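Local coordinates for putative peptidase (Parabacteroides merdae, PDB 4L8K), which probably hydrolyses peptide bonds as a serine peptidase of family S41, at residues Ala82-Tyr87 with Thr217-Tyr222; Ile120-Tyr125 with Asp153-Gly158. All coordinates share one frame; numbering follows the deposited sequence.

In the fold
From the N terminus the chain passes through three helices and strand 70-72 before reaching helix 82-85, where interaction 1 begins; it ends in loop 217-222, between strand 213-217 and helix 224-232, closing a loop of 129 residues. Interaction 2 falls within that loop: strand 120-125 meets the end of strand 149-153 and the turn after it, 28 residues later at the closest ends. The first ties helix 82-85 and the residues just after it to the loop that follows strand 213-217 of the mixed sheet; the second joins two neighbouring strands of that sheet. Their centres are about 16 Å apart, and they meet where Ser221 OG and Asn218 OD1 bond the backbone of Val154 and Asp156.

Interaction 1 of 2, residues Ala82-Tyr87 with Thr217-Tyr222; sequences AWYEDY and TNRHSY
Arg219 slides its guanidinium between Trp83 and Tyr87, one aromatic on each of its faces, in a cation-pi sandwich, with CG anti to the backbone N (chi1 -162°) and the chain bent at chi2. CZ of Arg219 stands 3.9 Å from the centroid of the five-membered ring of Trp83, 18° off the ring normal, with NH2 lying over the same face. Tyr87 covers the other side less squarely: CZ is off-centre there, while CD of Arg219 sits over the middle of the phenol ring, 3.7 Å from its centroid, as a CH-pi contact. The guanidinium is held at its edge, since Arg219 NE (2.7 Å) and NH2 (2.9 Å) both donate to Trp83 O from one face of that carbonyl, which fixes its rotation between the rings. NH1 bonds Thr245 O, and Trp83 NE1, itself a donor, turns to Gly246 O. Arg219 is the second residue of a type I beta turn, Asn218 to Ser221, in the loop leading to helix 224-232, a region that in S41 peptidases probably carries the nucleophilic serine. Beside the sandwich Tyr84, His220 and Tyr222 form an aromatic cluster. Tyr84 CE1 lies 3.6 Å from Tyr222 CD2, the planes at 50°, and Tyr84 OH hangs over the Tyr222 ring and hydrogen-bonds a methylpentanediol, probably from the crystallisation liquor. The edge of the Tyr84 ring faces the turn, CD1 being 3.4 Å from Arg219 O.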
loop_
_atom_site.group_PDB
_atom_site.type_symbol
_atom_site.label_atom_id
_atom_site.label_comp_id
_atom_site.label_asym_id
_atom_site.label_seq_id
_atom_site.Cartn_x
_atom_site.Cartn_y
_atom_site.Cartn_z
ATOM N N ALA A 82 12.852 -8.454 1.344
ATOM C CA ALA A 82 13.499 -8.109 0.068
ATOM C C ALA A 82 12.425 -7.507 -0.863
ATOM O O ALA A 82 12.732 -6.665 -1.679
ATOM C CB ALA A 82 14.122 -9.348 -0.565
ATOM N N TRP A 83 11.141 -7.852 -0.651
ATOM C CA TRP A 83 10.006 -7.295 -1.381
ATOM C C TRP A 83 10.006 -5.749 -1.253
ATOM O O TRP A 83 9.690 -5.053 -2.228
ATOM C CB TRP A 83 8.706 -7.899 -0.827
ATOM C CG TRP A 83 7.398 -7.313 -1.305
ATOM C CD1 TRP A 83 6.788 -6.181 -0.837
ATOM C CD2 TRP A 83 6.424 -7.977 -2.135
ATOM N NE1 TRP A 83 5.538 -6.045 -1.407
ATOM C CE2 TRP A 83 5.304 -7.118 -2.235
ATOM C CE3 TRP A 83 6.406 -9.203 -2.840
ATOM C CZ2 TRP A 83 4.161 -7.460 -2.985
ATOM C CZ3 TRP A 83 5.307 -9.505 -3.636
ATOM C CH2 TRP A 83 4.190 -8.654 -3.685
ATOM N N TYR A 84 10.363 -5.229 -0.049
ATOM C CA TYR A 84 10.397 -3.788 0.218
ATOM C C TYR A 84 11.787 -3.199 0.051
ATOM O O TYR A 84 11.926 -2.151 -0.559
ATOM C CB TYR A 84 9.899 -3.489 1.633
ATOM C CG TYR A 84 8.484 -3.948 1.867
ATOM C CD1 TYR A 84 7.400 -3.199 1.406
ATOM C CD2 TYR A 84 8.219 -5.125 2.572
ATOM C CE1 TYR A 84 6.090 -3.616 1.623
ATOM C CE2 TYR A 84 6.905 -5.549 2.803
ATOM C CZ TYR A 84 5.846 -4.802 2.299
ATOM O OH TYR A 84 4.550 -5.204 2.498
ATOM N N GLU A 85 12.801 -3.886 0.592
ATOM C CA GLU A 85 14.198 -3.480 0.674
ATOM C C GLU A 85 14.908 -3.493 -0.658
ATOM O O GLU A 85 15.959 -2.855 -0.758
ATOM C CB GLU A 85 14.961 -4.365 1.677
ATOM C CG GLU A 85 14.445 -4.292 3.107
ATOM C CD GLU A 85 14.908 -5.363 4.092
ATOM O OE1 GLU A 85 15.623 -6.315 3.691
ATOM O OE2 GLU A 85 14.517 -5.260 5.278
ATOM N N ASP A 86 14.377 -4.192 -1.684
ATOM C CA ASP A 86 15.015 -4.193 -3.014
ATOM C C ASP A 86 14.752 -2.870 -3.747
ATOM O O ASP A 86 15.338 -2.628 -4.799
ATOM C CB ASP A 86 14.527 -5.366 -3.874
ATOM C CG ASP A 86 15.144 -6.721 -3.503
ATOM O OD1 ASP A 86 16.032 -6.761 -2.605
ATOM O OD2 ASP A 86 14.710 -7.737 -4.066
ATOM N N TYR A 87 13.883 -2.027 -3.189
ATOM C CA TYR A 87 13.521 -0.702 -3.721
ATOM C C TYR A 87 14.157 0.380 -2.850
ATOM O O TYR A 87 14.289 0.154 -1.637
ATOM C CB TYR A 87 11.992 -0.544 -3.732
ATOM C CG TYR A 87 11.306 -1.478 -4.709
ATOM C CD1 TYR A 87 11.198 -2.843 -4.446
ATOM C CD2 TYR A 87 10.714 -0.988 -5.878
ATOM C CE1 TYR A 87 10.606 -3.710 -5.355
ATOM C CE2 TYR A 87 10.072 -1.844 -6.774
ATOM C CZ TYR A 87 10.021 -3.202 -6.501
ATOM O OH TYR A 87 9.421 -4.067 -7.361
ATOM N N THR A 217 3.993 8.277 -3.848
ATOM C CA THR A 217 4.067 6.897 -3.376
ATOM C C THR A 217 5.508 6.362 -3.363
ATOM O O THR A 217 6.373 6.857 -4.089
ATOM C CB THR A 217 3.180 5.953 -4.254
ATOM O OG1 THR A 217 3.669 5.923 -5.585
ATOM C CG2 THR A 217 1.724 6.345 -4.272
ATOM N N ASN A 218 5.745 5.341 -2.546
ATOM C CA ASN A 218 7.006 4.615 -2.499
ATOM C C ASN A 218 6.690 3.161 -2.146
ATOM O O ASN A 218 5.528 2.845 -1.926
ATOM C CB ASN A 218 8.062 5.261 -1.563
ATOM C CG ASN A 218 7.762 5.254 -0.092
ATOM O OD1 ASN A 218 6.715 4.793 0.365
ATOM N ND2 ASN A 218 8.681 5.797 0.679
ATOM N N ARG A 219 7.691 2.273 -2.148
ATOM C CA ARG A 219 7.516 0.861 -1.822
ATOM C C ARG A 219 6.929 0.670 -0.419
ATOM O O ARG A 219 6.306 -0.354 -0.138
ATOM C CB ARG A 219 8.863 0.101 -1.950
ATOM C CG ARG A 219 8.715 -1.414 -2.066
ATOM C CD ARG A 219 7.842 -1.860 -3.228
ATOM N NE ARG A 219 7.908 -3.307 -3.272
ATOM C CZ ARG A 219 7.240 -4.100 -4.096
ATOM N NH1 ARG A 219 6.283 -3.608 -4.875
ATOM N NH2 ARG A 219 7.466 -5.402 -4.090
ATOM N N HIS A 220 7.100 1.660 0.447
ATOM C CA HIS A 220 6.563 1.586 1.783
ATOM C C HIS A 220 5.132 2.149 1.861
ATOM O O HIS A 220 4.627 2.299 2.966
ATOM C CB HIS A 220 7.514 2.219 2.779
ATOM C CG HIS A 220 8.678 1.327 3.061
ATOM N ND1 HIS A 220 9.908 1.554 2.494
ATOM C CD2 HIS A 220 8.755 0.204 3.813
ATOM C CE1 HIS A 220 10.709 0.591 2.940
ATOM N NE2 HIS A 220 10.054 -0.262 3.709
ATOM N N SER A 221 4.447 2.359 0.694
ATOM C CA SER A 221 3.022 2.688 0.566
ATOM C C SER A 221 2.327 1.354 0.270
ATOM O O SER A 221 2.543 0.787 -0.800
ATOM C CB SER A 221 2.760 3.711 -0.550
ATOM O OG SER A 221 3.431 4.945 -0.362
ATOM N N TYR A 222 1.605 0.779 1.226
ATOM C CA TYR A 222 1.018 -0.531 0.980
ATOM C C TYR A 222 -0.228 -0.770 1.816
ATOM O O TYR A 222 -0.581 0.066 2.648
ATOM C CB TYR A 222 2.055 -1.667 1.216
ATOM C CG TYR A 222 2.709 -1.643 2.574
ATOM C CD1 TYR A 222 2.097 -2.240 3.676
ATOM C CD2 TYR A 222 3.943 -1.028 2.765
ATOM C CE1 TYR A 222 2.706 -2.244 4.929
ATOM C CE2 TYR A 222 4.569 -1.036 4.017
ATOM C CZ TYR A 222 3.953 -1.667 5.089
ATOM O OH TYR A 222 4.516 -1.680 6.340
#

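Interaction 2 of 2, residues Ile120-Tyr125 with Asp153-Gly158; sequences IGYVYY and DVRDNG
Tyr124 and Asp153 pair as a parallel beta bridge, flanked by two backbone bonds: Asp153 N to Val123 O at 2.8 Å and Tyr125 N to Asp153 O at 3.0 Å, the second almost straight at 177°. Two tyrosine hydroxyls add side-chain bonds, one to Asp153 itself and one to the turn beyond it. Tyr122 OH donates to Asp153 OD2 at 2.6 Å, meeting its anti side, with the phenol and carboxylate planes 68° apart. Tyr124, its CG anti to the backbone N (chi1 -177°), passes its CD1 edge beside Asp153 and ends with OH on Arg155 O at 2.7 Å, in the carbonyl plane. Past the end of the strand, Asn157 ND2 comes to Tyr125 O at 2.8 Å from above the carbonyl plane. In the next shell, Arg155 forms a side-on salt bridge with the buried carboxylate, NE to OD1 and NH2 to OD2 of Asp153 (2.9 and 2.8 Å), both on the syn sides. The backbone N of Arg155 also bonds OD1, making an Asx turn, so each carboxylate oxygen takes two donors. An alanine at Asp153 would probably leave Tyr122 OH and the Arg155 guanidinium without their shared acceptor, and the side chain of Arg155 freer to swing. Farther out, Arg155 NH2 has a second salt-bridge partner in Asp300, and Gln96 NE2 bonds Tyr122 OH. The type II beta turn Val154 to Asn157 leads on to glycines; the Asp-Val-Arg-Asp-Asn-Gly run, continued by Gly159, resembles the Asp-Leu-Arg-x-Asn-x-Gly-Gly signature of S41 peptidases, where a glycine N-H probably contributes to the oxyanion hole.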
loop_
_atom_site.group_PDB
_atom_site.type_symbol
_atom_site.label_atom_id
_atom_site.label_comp_id
_atom_site.label_asym_id
_atom_site.label_seq_id
_atom_site.Cartn_x
_atom_site.Cartn_y
_atom_site.Cartn_z
ATOM N N ILE A 120 0.945 26.016 -3.840
ATOM C CA ILE A 120 0.782 24.563 -3.743
ATOM C C ILE A 120 0.486 24.121 -2.313
ATOM O O ILE A 120 1.200 24.491 -1.378
ATOM C CB ILE A 120 2.083 23.890 -4.302
ATOM C CG1 ILE A 120 2.103 24.034 -5.860
ATOM C CG2 ILE A 120 2.211 22.392 -3.865
ATOM C CD1 ILE A 120 3.366 23.720 -6.481
ATOM N N GLY A 121 -0.578 23.342 -2.164
ATOM C CA GLY A 121 -0.954 22.728 -0.900
ATOM C C GLY A 121 -0.228 21.402 -0.731
ATOM O O GLY A 121 -0.241 20.567 -1.630
ATOM N N TYR A 122 0.471 21.204 0.379
ATOM C CA TYR A 122 1.179 19.933 0.622
ATOM C C TYR A 122 0.565 19.235 1.848
ATOM O O TYR A 122 0.393 19.848 2.893
ATOM C CB TYR A 122 2.703 20.137 0.763
ATOM C CG TYR A 122 3.453 18.890 1.216
ATOM C CD1 TYR A 122 3.818 17.896 0.305
ATOM C CD2 TYR A 122 3.741 18.674 2.564
ATOM C CE1 TYR A 122 4.467 16.733 0.721
ATOM C CE2 TYR A 122 4.357 17.493 2.993
ATOM C CZ TYR A 122 4.735 16.537 2.069
ATOM O OH TYR A 122 5.366 15.395 2.506
ATOM N N VAL A 123 0.194 17.965 1.685
ATOM C CA VAL A 123 -0.334 17.143 2.777
ATOM C C VAL A 123 0.557 15.902 2.932
ATOM O O VAL A 123 0.852 15.223 1.952
ATOM C CB VAL A 123 -1.842 16.721 2.602
ATOM C CG1 VAL A 123 -2.354 15.934 3.812
ATOM C CG2 VAL A 123 -2.755 17.918 2.323
ATOM N N TYR A 124 0.970 15.605 4.162
ATOM C CA TYR A 124 1.604 14.334 4.470
ATOM C C TYR A 124 0.630 13.531 5.342
ATOM O O TYR A 124 0.171 14.002 6.394
ATOM C CB TYR A 124 2.982 14.440 5.134
ATOM C CG TYR A 124 3.575 13.060 5.344
ATOM C CD1 TYR A 124 3.870 12.236 4.259
ATOM C CD2 TYR A 124 3.765 12.546 6.623
ATOM C CE1 TYR A 124 4.365 10.946 4.438
ATOM C CE2 TYR A 124 4.294 11.267 6.817
ATOM C CZ TYR A 124 4.560 10.458 5.720
ATOM O OH TYR A 124 5.011 9.174 5.867
ATOM N N TYR A 125 0.282 12.339 4.872
ATOM C CA TYR A 125 -0.593 11.436 5.602
ATOM C C TYR A 125 0.183 10.122 5.821
ATOM O O TYR A 125 0.256 9.273 4.930
ATOM C CB TYR A 125 -1.927 11.244 4.850
ATOM C CG TYR A 125 -2.966 10.520 5.683
ATOM C CD1 TYR A 125 -3.342 10.998 6.935
ATOM C CD2 TYR A 125 -3.582 9.369 5.214
ATOM C CE1 TYR A 125 -4.301 10.335 7.704
ATOM C CE2 TYR A 125 -4.551 8.708 5.970
ATOM C CZ TYR A 125 -4.924 9.210 7.204
ATOM O OH TYR A 125 -5.864 8.565 7.961
ATOM N N ASP A 153 0.856 13.315 -0.090
ATOM C CA ASP A 153 1.992 12.411 0.123
ATOM C C ASP A 153 1.638 11.271 1.079
ATOM O O ASP A 153 1.409 11.497 2.279
ATOM C CB ASP A 153 3.185 13.248 0.657
ATOM C CG ASP A 153 4.540 12.570 0.747
ATOM O OD1 ASP A 153 4.628 11.357 0.448
ATOM O OD2 ASP A 153 5.513 13.252 1.109
ATOM N N VAL A 154 1.632 10.033 0.541
ATOM C CA VAL A 154 1.350 8.809 1.325
ATOM C C VAL A 154 2.575 7.853 1.298
ATOM O O VAL A 154 2.424 6.641 1.464
ATOM C CB VAL A 154 0.040 8.082 0.899
ATOM C CG1 VAL A 154 -1.196 8.908 1.258
ATOM C CG2 VAL A 154 0.060 7.678 -0.580
ATOM N N ARG A 155 3.779 8.400 1.089
ATOM C CA ARG A 155 5.002 7.609 1.152
ATOM C C ARG A 155 5.205 7.154 2.591
ATOM O O ARG A 155 4.887 7.914 3.511
ATOM C CB ARG A 155 6.218 8.426 0.691
ATOM C CG ARG A 155 6.230 8.723 -0.802
ATOM C CD ARG A 155 7.417 9.604 -1.193
ATOM N NE ARG A 155 7.301 10.944 -0.607
ATOM C CZ ARG A 155 8.274 11.847 -0.568
ATOM N NH1 ARG A 155 9.483 11.556 -1.043
ATOM N NH2 ARG A 155 8.055 13.043 -0.036
ATOM N N ASP A 156 5.691 5.919 2.794
ATOM C CA ASP A 156 5.914 5.334 4.113
ATOM C C ASP A 156 4.601 5.129 4.897
ATOM O O ASP A 156 4.629 5.053 6.113
ATOM C CB ASP A 156 6.928 6.147 4.930
ATOM C CG ASP A 156 8.366 5.762 4.650
ATOM O OD1 ASP A 156 8.647 5.267 3.531
ATOM O OD2 ASP A 156 9.207 5.954 5.541
ATOM N N ASN A 157 3.467 5.012 4.197
ATOM C CA ASN A 157 2.192 4.773 4.848
ATOM C C ASN A 157 1.826 3.304 4.620
ATOM O O ASN A 157 1.412 2.921 3.531
ATOM C CB ASN A 157 1.115 5.752 4.334
ATOM C CG ASN A 157 -0.237 5.654 5.024
ATOM O OD1 ASN A 157 -0.633 4.597 5.544
ATOM N ND2 ASN A 157 -1.006 6.753 4.989
ATOM N N GLY A 158 2.035 2.497 5.661
ATOM C CA GLY A 158 1.777 1.062 5.674
ATOM C C GLY A 158 0.314 0.657 5.758
ATOM O O GLY A 158 0.009 -0.520 5.918
#